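Ornithine carbamoyltransferase, mitochondrial (Coccidioides immitis, PDB 3SDS) catalyses the transfer of the carbamoyl group from carbamoyl phosphate to L-ornithine, giving L-citrulline and phosphate on the route to L-arginine. Local coordinates at residues Arg76-Arg79 against Thr80-Thr84; Ala149-Asp152 against Thr153-Pro156; Phe304-Cys307 against Leu308-Pro312; Arg334-Ala337 against Ala338-Ala341. One frame throughout, in Å; residues are numbered along the deposited sequence.

Overall arrangement
Along the chain the four interactions follow one another in numerical order, each one local. Interactions 1 and 2 belong to the carbamoyl phosphate domain, at the start of helix 78-90 and in the loop after strand 146-148; their centres are about 14 Å apart. Interaction 3 lies where the chain leaves strand 303-306, an outermost strand of the five-stranded sheet of the ornithine domain. Interaction 4 is part of helix 327-347, which returns to pack on helices of the first domain, so its centre is nearer to interaction 1 (about 13 Å) than to interaction 3 (about 20 Å). Together they bring residues inferred to bind carbamoyl phosphate to a cleft between the domains, and interactions 1 and 3 also touch a second subunit of the trimer.

Interaction 1 of 4, residues Arg76-Arg79 against Thr80-Thr84; sequences RSTR and TRVST
Thr-78 and Val-82 meet one turn apart in the first turns of helix 78-90, where the Ser-Thr-Arg-Thr run is the carbamoyl phosphate signature of the transcarbamylases and probably binds that substrate here. Two backbone hydrogen bonds start the helix: Arg-81 N to Ser-77 O (3.2 Å) and Val-82 N to Thr-78 O (2.9 Å). Ser-77 occupies the N-cap position, but its hydroxyl makes no capping bond.

Apolar contact is slight. Thr-78 holds CG2 anti to the backbone N, on the flank that Val-82 reaches, and the methyl groups Thr-78 CG2 and Val-82 CG2 stand 4.1 Å apart.

Side-chain polar contacts bind the next turn. Thr-84 OG1 donates to Thr-80 O at 2.9 Å from above the carbonyl plane, 38° out of it, while Thr-84 N donates to the same oxygen, which is thus gripped twice by one residue. A water bridges Arg-79 O and Ser-83 OG.

Two polar ends reach the second subunit: Arg-79 NH2 forms a salt bridge with its Glu-109, and Thr-78 OG1 hydrogen-bonds to its Asp-102 O. The helix is the crossover of a beta-alpha-beta unit between strands 68-73 and 94-98, with Thr-80 and Arg-81 resting on Phe-73 of the first strand and Thr-84 on Met-71.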
loop_
_atom_site.group_PDB
_atom_site.type_symbol
_atom_site.label_atom_id
_atom_site.label_comp_id
_atom_site.label_asym_id
_atom_site.label_seq_id
_atom_site.Cartn_x
_atom_site.Cartn_y
_atom_site.Cartn_z
ATOM N N ARG A 76 1.641 -5.635 -14.196
ATOM C CA ARG A 76 1.864 -6.380 -12.943
ATOM C C ARG A 76 3.326 -6.833 -12.830
ATOM O O ARG A 76 3.930 -7.263 -13.824
ATOM C CB ARG A 76 0.906 -7.583 -12.835
ATOM N N SER A 77 3.915 -6.695 -11.644
ATOM C CA SER A 77 5.246 -7.275 -11.402
ATOM C C SER A 77 5.495 -7.500 -9.925
ATOM O O SER A 77 6.358 -6.859 -9.324
ATOM C CB SER A 77 6.385 -6.470 -12.052
ATOM O OG SER A 77 6.076 -5.089 -12.159
ATOM N N THR A 78 4.735 -8.444 -9.373
ATOM C CA THR A 78 4.740 -8.752 -7.957
ATOM C C THR A 78 6.114 -9.093 -7.376
ATOM O O THR A 78 6.491 -8.558 -6.320
ATOM C CB THR A 78 3.737 -9.858 -7.671
ATOM O OG1 THR A 78 2.417 -9.320 -7.841
ATOM C CG2 THR A 78 3.872 -10.351 -6.239
ATOM N N ARG A 79 6.852 -9.965 -8.057
ATOM C CA ARG A 79 8.181 -10.332 -7.613
ATOM C C ARG A 79 9.060 -9.095 -7.379
ATOM O O ARG A 79 9.668 -8.961 -6.301
ATOM C CB ARG A 79 8.841 -11.315 -8.589
ATOM C CG ARG A 79 10.144 -11.948 -8.055
ATOM C CD ARG A 79 10.102 -13.481 -8.142
ATOM N NE ARG A 79 8.972 -14.014 -7.364
ATOM C CZ ARG A 79 8.502 -15.262 -7.451
ATOM N NH1 ARG A 79 7.463 -15.635 -6.712
ATOM N NH2 ARG A 79 9.057 -16.140 -8.277
ATOM N N THR A 80 9.125 -8.192 -8.367
ATOM C CA THR A 80 9.909 -6.951 -8.214
ATOM C C THR A 80 9.426 -6.096 -7.032
ATOM O O THR A 80 10.260 -5.520 -6.283
ATOM C CB THR A 80 10.001 -6.109 -9.527
ATOM O OG1 THR A 80 11.103 -6.586 -10.309
ATOM C CG2 THR A 80 10.219 -4.591 -9.236
ATOM N N ARG A 81 8.136 -6.038 -6.826
ATOM C CA ARG A 81 7.572 -5.290 -5.745
ATOM C C ARG A 81 8.039 -5.806 -4.424
ATOM O O ARG A 81 8.407 -5.075 -3.573
ATOM C CB ARG A 81 6.084 -5.467 -5.797
ATOM C CG ARG A 81 5.327 -4.221 -5.756
ATOM C CD ARG A 81 3.904 -4.499 -5.555
ATOM N NE ARG A 81 3.502 -4.079 -4.240
ATOM C CZ ARG A 81 2.300 -4.256 -3.764
ATOM N NH1 ARG A 81 1.399 -4.852 -4.482
ATOM N NH2 ARG A 81 2.012 -3.837 -2.577
ATOM N N VAL A 82 7.982 -7.100 -4.246
ATOM C CA VAL A 82 8.329 -7.722 -2.969
ATOM C C VAL A 82 9.716 -7.316 -2.467
ATOM O O VAL A 82 9.858 -6.961 -1.308
ATOM C CB VAL A 82 8.192 -9.260 -2.993
ATOM C CG1 VAL A 82 8.543 -9.850 -1.626
ATOM C CG2 VAL A 82 6.787 -9.672 -3.416
ATOM N N SER A 83 10.723 -7.357 -3.335
ATOM C CA SER A 83 12.106 -7.020 -2.970
ATOM C C SER A 83 12.395 -5.508 -2.792
ATOM O O SER A 83 13.178 -5.120 -1.907
ATOM C CB SER A 83 13.068 -7.611 -3.996
ATOM O OG SER A 83 12.782 -7.127 -5.307
ATOM N N THR A 84 11.800 -4.663 -3.642
ATOM C CA THR A 84 11.951 -3.204 -3.505
ATOM C C THR A 84 11.311 -2.790 -2.179
ATOM O O THR A 84 11.911 -2.076 -1.353
ATOM C CB THR A 84 11.294 -2.429 -4.707
ATOM O OG1 THR A 84 11.669 -3.034 -5.963
ATOM C CG2 THR A 84 11.697 -0.960 -4.729
HETATM O O HOH W 1 12.104 -9.072 -6.866
#

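Interaction 2 of 4, residues Ala149-Asp152 against Thr153-Pro156; sequences ALCD and TFHP
Leu-150 and His-155 each turn CG away from the backbone N to the anti position (chi1 -173° and -163°), and this swings the isobutyl group and the imidazole against each other across a tight chain reversal. The two side chains meet at a slant, with Leu-150 CD1 3.5 Å from His-155 CD2. Over one face of the imidazole lie Ala-149 O, 3.5 Å from His-155 CE1 and offset toward the rim, and Leu-150 CB.

The backbone of the reversal is pinned by a nearly straight hydrogen bond, Cys-151 N to Phe-154 O, of 3.2 Å. On the other flank Cys-151 SG lies 4.2 Å from Phe-154 CD2, a sulfur-aromatic contact in which the sulfur approaches the ring obliquely, 5.4 Å from its centroid. Thr-153 OG1 sits over one face of the same ring, 3.2 Å above its plane and close to the rim.

The loop links strand 146-148 to helix 156-169, with His-155 at the N-cap position. Helix 199-210 holds it from outside: Asn-199 ND2 bonds to Cys-151 O, and Asp-203 OD2 accepts from His-155 N.

His-155 begins the His-Pro-x-Gln motif of the family and, by similarity, binds carbamoyl phosphate. With Leu-150 CB and Ala-149 O over one face, the ring probably has limited freedom to turn, consistent with presenting a ring nitrogen to the substrate in a defined direction.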
loop_
_atom_site.group_PDB
_atom_site.type_symbol
_atom_site.label_atom_id
_atom_site.label_comp_id
_atom_site.label_asym_id
_atom_site.label_seq_id
_atom_site.Cartn_x
_atom_site.Cartn_y
_atom_site.Cartn_z
ATOM N N ALA A 149 13.497 -0.463 -13.102
ATOM C CA ALA A 149 13.015 -1.731 -12.550
ATOM C C ALA A 149 12.946 -2.834 -13.594
ATOM O O ALA A 149 13.020 -4.020 -13.259
ATOM C CB ALA A 149 11.648 -1.536 -11.897
ATOM N N LEU A 150 12.769 -2.435 -14.853
ATOM C CA LEU A 150 12.693 -3.347 -16.001
ATOM C C LEU A 150 12.144 -2.562 -17.175
ATOM O O LEU A 150 11.140 -1.883 -17.059
ATOM C CB LEU A 150 11.793 -4.569 -15.719
ATOM C CG LEU A 150 11.706 -5.731 -16.738
ATOM C CD1 LEU A 150 11.399 -7.087 -16.050
ATOM C CD2 LEU A 150 10.703 -5.479 -17.905
ATOM N N CYS A 151 12.819 -2.645 -18.307
ATOM C CA CYS A 151 12.287 -2.093 -19.542
ATOM C C CYS A 151 12.552 -3.069 -20.699
ATOM O O CYS A 151 12.993 -4.207 -20.493
ATOM C CB CYS A 151 12.811 -0.667 -19.795
ATOM S SG CYS A 151 14.385 -0.474 -20.715
ATOM N N ASP A 152 12.258 -2.621 -21.907
ATOM C CA ASP A 152 12.335 -3.428 -23.118
ATOM C C ASP A 152 13.714 -4.059 -23.418
ATOM O O ASP A 152 13.792 -5.144 -24.007
ATOM C CB ASP A 152 11.947 -2.510 -24.259
ATOM C CG ASP A 152 11.227 -3.223 -25.341
ATOM O OD1 ASP A 152 11.833 -4.164 -25.912
ATOM O OD2 ASP A 152 10.068 -2.834 -25.639
ATOM N N THR A 153 14.784 -3.364 -23.010
ATOM C CA THR A 153 16.164 -3.736 -23.344
ATOM C C THR A 153 17.117 -3.873 -22.138
ATOM O O THR A 153 18.196 -4.455 -22.277
ATOM C CB THR A 153 16.829 -2.732 -24.361
ATOM O OG1 THR A 153 16.992 -1.445 -23.749
ATOM C CG2 THR A 153 16.021 -2.579 -25.646
ATOM N N PHE A 154 16.761 -3.336 -20.970
ATOM C CA PHE A 154 17.657 -3.442 -19.799
ATOM C C PHE A 154 16.968 -3.996 -18.563
ATOM O O PHE A 154 15.746 -3.986 -18.486
ATOM C CB PHE A 154 18.316 -2.090 -19.486
ATOM C CG PHE A 154 18.994 -1.466 -20.663
ATOM C CD1 PHE A 154 20.068 -2.108 -21.289
ATOM C CD2 PHE A 154 18.560 -0.234 -21.162
ATOM C CE1 PHE A 154 20.702 -1.534 -22.407
ATOM C CE2 PHE A 154 19.196 0.359 -22.273
ATOM C CZ PHE A 154 20.272 -0.307 -22.898
ATOM N N HIS A 155 17.762 -4.494 -17.612
ATOM C CA HIS A 155 17.273 -4.952 -16.298
ATOM C C HIS A 155 18.433 -4.923 -15.290
ATOM O O HIS A 155 18.843 -5.964 -14.786
ATOM C CB HIS A 155 16.666 -6.360 -16.395
ATOM C CG HIS A 155 15.801 -6.747 -15.227
ATOM N ND1 HIS A 155 16.045 -6.334 -13.933
ATOM C CD2 HIS A 155 14.706 -7.545 -15.162
ATOM C CE1 HIS A 155 15.130 -6.844 -13.126
ATOM N NE2 HIS A 155 14.305 -7.581 -13.847
ATOM N N PRO A 156 18.963 -3.726 -14.984
ATOM C CA PRO A 156 20.158 -3.599 -14.130
ATOM C C PRO A 156 20.119 -4.370 -12.787
ATOM O O PRO A 156 21.121 -5.029 -12.421
ATOM C CB PRO A 156 20.263 -2.084 -13.878
ATOM C CG PRO A 156 18.939 -1.511 -14.292
ATOM C CD PRO A 156 18.420 -2.408 -15.362
#

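Interaction 3 of 4, residues Phe304-Cys307 against Leu308-Pro312; sequences FMHC and LPRHP
His-306 and Leu-308 touch in the His-Cys-Leu-Pro motif of ornithine transcarbamylases, where the chain leaves strand 303-306 of the ornithine domain. His-306 places CG anti to the backbone N (chi1 -173°), which turns its ring toward the following residues. There ND1 accepts a hydrogen bond from Leu-308 N at 3.2 Å, the donor tilted 24° from the ring plane. The far nitrogen, His-306 NE2, is bonded to Glu-314 OE2, so the imidazole is held at both nitrogens.

Arg-310 crosses the ring at about a right angle. Its CB makes a CH-pi contact over one face, 4.2 Å from the centroid of the His-306 ring, and a bend at chi2 carries the guanidinium away, its plane 85° from that of the imidazole, to a salt bridge with Asp-317.

Leu-308 precedes a cis peptide bond to Pro-309. Its side chain lies against helix 327-347 and packs on Val-117 of the second subunit. Cys-307, the proton acceptor by similarity, and Leu-308, inferred to bind carbamoyl phosphate, lie on the turn that the bond from Leu-308 N to the histidine spans. The same ring brings His-306 CE1 within 3.4 Å of Pro-309 O, which approaches obliquely.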
loop_
_atom_site.group_PDB
_atom_site.type_symbol
_atom_site.label_atom_id
_atom_site.label_comp_id
_atom_site.label_asym_id
_atom_site.label_seq_id
_atom_site.Cartn_x
_atom_site.Cartn_y
_atom_site.Cartn_z
ATOM N N PHE A 304 22.837 -24.300 -12.523
ATOM C CA PHE A 304 21.709 -23.780 -13.285
ATOM C C PHE A 304 21.098 -22.500 -12.695
ATOM O O PHE A 304 20.956 -22.374 -11.463
ATOM C CB PHE A 304 20.632 -24.859 -13.436
ATOM C CG PHE A 304 19.396 -24.381 -14.139
ATOM C CD1 PHE A 304 19.400 -24.168 -15.520
ATOM C CD2 PHE A 304 18.230 -24.122 -13.422
ATOM C CE1 PHE A 304 18.259 -23.715 -16.171
ATOM C CE2 PHE A 304 17.083 -23.668 -14.065
ATOM C CZ PHE A 304 17.101 -23.456 -15.441
ATOM N N MET A 305 20.725 -21.574 -13.590
ATOM C CA MET A 305 20.147 -20.263 -13.245
ATOM C C MET A 305 18.993 -19.845 -14.186
ATOM O O MET A 305 19.077 -20.013 -15.408
ATOM C CB MET A 305 21.236 -19.192 -13.240
ATOM C CG MET A 305 22.240 -19.322 -12.098
ATOM S SD MET A 305 23.552 -18.079 -12.113
ATOM C CE MET A 305 22.582 -16.606 -11.787
ATOM N N HIS A 306 17.934 -19.289 -13.595
ATOM C CA HIS A 306 16.708 -18.837 -14.268
ATOM C C HIS A 306 16.130 -17.751 -13.339
ATOM O O HIS A 306 16.060 -17.938 -12.132
ATOM C CB HIS A 306 15.752 -20.032 -14.381
ATOM C CG HIS A 306 14.513 -19.792 -15.201
ATOM N ND1 HIS A 306 13.766 -18.634 -15.128
ATOM C CD2 HIS A 306 13.851 -20.605 -16.060
ATOM C CE1 HIS A 306 12.725 -18.728 -15.939
ATOM N NE2 HIS A 306 12.750 -19.918 -16.511
ATOM N N CYS A 307 15.728 -16.604 -13.867
ATOM C CA CYS A 307 15.319 -15.505 -12.981
ATOM C C CYS A 307 13.854 -15.495 -12.506
ATOM O O CYS A 307 13.438 -14.557 -11.821
ATOM C CB CYS A 307 15.658 -14.156 -13.607
ATOM S SG CYS A 307 14.642 -13.794 -15.032
ATOM N N LEU A 308 13.074 -16.512 -12.869
ATOM C CA LEU A 308 11.678 -16.663 -12.387
ATOM C C LEU A 308 10.699 -15.583 -12.887
ATOM O O LEU A 308 11.118 -14.459 -13.181
ATOM C CB LEU A 308 11.622 -16.749 -10.856
ATOM C CG LEU A 308 12.484 -17.811 -10.184
ATOM C CD1 LEU A 308 12.148 -17.854 -8.730
ATOM C CD2 LEU A 308 12.296 -19.189 -10.823
ATOM N N PRO A 309 9.398 -15.930 -13.029
ATOM C CA PRO A 309 8.811 -17.263 -12.828
ATOM C C PRO A 309 9.256 -18.215 -13.925
ATOM O O PRO A 309 9.623 -17.771 -15.022
ATOM C CB PRO A 309 7.314 -17.013 -12.956
ATOM C CG PRO A 309 7.229 -15.866 -13.929
ATOM C CD PRO A 309 8.428 -14.992 -13.630
ATOM N N ARG A 310 9.220 -19.505 -13.606
ATOM C CA ARG A 310 9.610 -20.567 -14.512
ATOM C C ARG A 310 8.362 -21.249 -15.064
ATOM O O ARG A 310 7.434 -21.516 -14.309
ATOM C CB ARG A 310 10.476 -21.578 -13.752
ATOM C CG ARG A 310 10.839 -22.850 -14.516
ATOM C CD ARG A 310 9.940 -24.005 -14.129
ATOM N NE ARG A 310 10.400 -25.262 -14.704
ATOM C CZ ARG A 310 10.007 -26.469 -14.298
ATOM N NH1 ARG A 310 9.148 -26.592 -13.297
ATOM N NH2 ARG A 310 10.479 -27.565 -14.890
ATOM N N HIS A 311 8.340 -21.514 -16.371
ATOM C CA HIS A 311 7.347 -22.420 -16.967
ATOM C C HIS A 311 8.056 -23.694 -17.418
ATOM O O HIS A 311 9.288 -23.690 -17.534
ATOM C CB HIS A 311 6.582 -21.751 -18.107
ATOM C CG HIS A 311 5.776 -20.572 -17.664
ATOM N ND1 HIS A 311 6.142 -19.272 -17.938
ATOM C CD2 HIS A 311 4.638 -20.494 -16.932
ATOM C CE1 HIS A 311 5.260 -18.444 -17.409
ATOM N NE2 HIS A 311 4.337 -19.160 -16.792
ATOM N N PRO A 312 7.291 -24.792 -17.646
ATOM C CA PRO A 312 7.867 -26.139 -17.902
ATOM C C PRO A 312 8.441 -26.369 -19.300
ATOM O O PRO A 312 8.898 -27.482 -19.603
ATOM C CB PRO A 312 6.685 -27.094 -17.663
ATOM C CG PRO A 312 5.455 -26.256 -17.908
ATOM C CD PRO A 312 5.816 -24.838 -17.514
#

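Interaction 4 of 4, residues Arg334-Ala337 against Ala338-Ala341; sequences RLWA and AISA
Trp-336 and Ile-339 run side by side and point the same way from one flank of helix 327-347, the long C-terminal alpha-helix that crosses back to the carbamoyl phosphate domain. Both lead atoms, Trp-336 CG and Ile-339 CG1, are anti to the carbonyl carbon (chi1 -42° and -71°), and the isoleucine continues extended, chi2 171°. Its terminal methyl thereby comes to the six-membered end of the indole, Ile-339 CD1 lying 4.0 Å from Trp-336 CE3 and 4.1 Å from Trp-336 CZ3, in an oblique approach. Leu-335 adds CD2 over one face of the indole, 3.9 Å above the plane and offset toward the rim. The indole nitrogen is bonded separately, Trp-336 NE1 donating to Glu-332 OE2.

Arg-334 heads in another direction. By similarity it binds carbamoyl phosphate, and its hydrogen bonds, through NH2 to Thr-80 OG1 and, weakly, through NH1 to Gln-158 OE1, reach two residues also inferred to bind that substrate and would help to position the guanidinium.

Ala-338 and Ile-339 rest on Ala-87 of helix 78-90, whereas Ala-337 and Ala-341 face helix 156-169 and Ser-340 OG is bonded to Leu-40 O in helix 34-51. Regular backbone bonds join the turns, including Ile-339 N to Leu-335 O and Ser-340 N to Trp-336 O, each 3.3 Å. Ala-338 N is bonded in the same way to Arg-334 O, and Ala-341 N donates to Ala-337 O at 3.0 Å.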
loop_
_atom_site.group_PDB
_atom_site.type_symbol
_atom_site.label_atom_id
_atom_site.label_comp_id
_atom_site.label_asym_id
_atom_site.label_seq_id
_atom_site.Cartn_x
_atom_site.Cartn_y
_atom_site.Cartn_z
ATOM N N ARG A 334 17.741 -10.648 -4.881
ATOM C CA ARG A 334 17.123 -9.413 -5.345
ATOM C C ARG A 334 16.997 -8.412 -4.187
ATOM O O ARG A 334 17.205 -7.190 -4.362
ATOM C CB ARG A 334 15.759 -9.671 -5.990
ATOM C CG ARG A 334 15.802 -10.180 -7.461
ATOM C CD ARG A 334 16.481 -9.180 -8.431
ATOM N NE ARG A 334 15.655 -8.006 -8.741
ATOM C CZ ARG A 334 14.658 -8.012 -9.638
ATOM N NH1 ARG A 334 14.359 -9.130 -10.300
ATOM N NH2 ARG A 334 13.940 -6.909 -9.867
ATOM N N LEU A 335 16.677 -8.938 -3.001
ATOM C CA LEU A 335 16.516 -8.112 -1.821
ATOM C C LEU A 335 17.827 -7.403 -1.522
ATOM O O LEU A 335 17.843 -6.177 -1.344
ATOM C CB LEU A 335 16.033 -8.934 -0.624
ATOM C CG LEU A 335 15.972 -8.253 0.765
ATOM C CD1 LEU A 335 15.165 -6.948 0.782
ATOM C CD2 LEU A 335 15.472 -9.191 1.855
ATOM N N TRP A 336 18.915 -8.176 -1.495
ATOM C CA TRP A 336 20.249 -7.661 -1.147
ATOM C C TRP A 336 20.778 -6.686 -2.221
ATOM O O TRP A 336 21.397 -5.658 -1.879
ATOM C CB TRP A 336 21.230 -8.804 -0.788
ATOM C CG TRP A 336 20.539 -9.859 0.091
ATOM C CD1 TRP A 336 20.255 -11.165 -0.250
ATOM C CD2 TRP A 336 19.982 -9.669 1.407
ATOM N NE1 TRP A 336 19.584 -11.787 0.772
ATOM C CE2 TRP A 336 19.390 -10.892 1.792
ATOM C CE3 TRP A 336 19.932 -8.579 2.300
ATOM C CZ2 TRP A 336 18.755 -11.064 3.037
ATOM C CZ3 TRP A 336 19.294 -8.745 3.548
ATOM C CH2 TRP A 336 18.718 -9.982 3.902
ATOM N N ALA A 337 20.473 -6.958 -3.492
ATOM C CA ALA A 337 20.859 -6.065 -4.578
ATOM C C ALA A 337 20.115 -4.709 -4.561
ATOM O O ALA A 337 20.715 -3.667 -4.834
ATOM C CB ALA A 337 20.678 -6.760 -5.899
ATOM N N ALA A 338 18.828 -4.712 -4.215
ATOM C CA ALA A 338 18.087 -3.451 -4.055
ATOM C C ALA A 338 18.623 -2.558 -2.933
ATOM O O ALA A 338 18.672 -1.322 -3.099
ATOM C CB ALA A 338 16.611 -3.705 -3.859
ATOM N N ILE A 339 19.024 -3.161 -1.805
ATOM C CA ILE A 339 19.554 -2.381 -0.679
ATOM C C ILE A 339 20.816 -1.654 -1.141
ATOM O O ILE A 339 20.990 -0.441 -0.908
ATOM C CB ILE A 339 19.859 -3.251 0.594
ATOM C CG1 ILE A 339 18.560 -3.743 1.282
ATOM C CG2 ILE A 339 20.778 -2.474 1.600
ATOM C CD1 ILE A 339 18.769 -4.793 2.407
ATOM N N SER A 340 21.681 -2.406 -1.816
ATOM C CA SER A 340 22.959 -1.882 -2.300
ATOM C C SER A 340 22.729 -0.725 -3.282
ATOM O O SER A 340 23.347 0.348 -3.148
ATOM C CB SER A 340 23.736 -3.010 -2.979
ATOM O OG SER A 340 25.020 -2.607 -3.385
ATOM N N ALA A 341 21.815 -0.938 -4.235
ATOM C CA ALA A 341 21.569 0.038 -5.285
ATOM C C ALA A 341 20.920 1.321 -4.772
ATOM O O ALA A 341 21.320 2.430 -5.176
ATOM C CB ALA A 341 20.760 -0.567 -6.410
#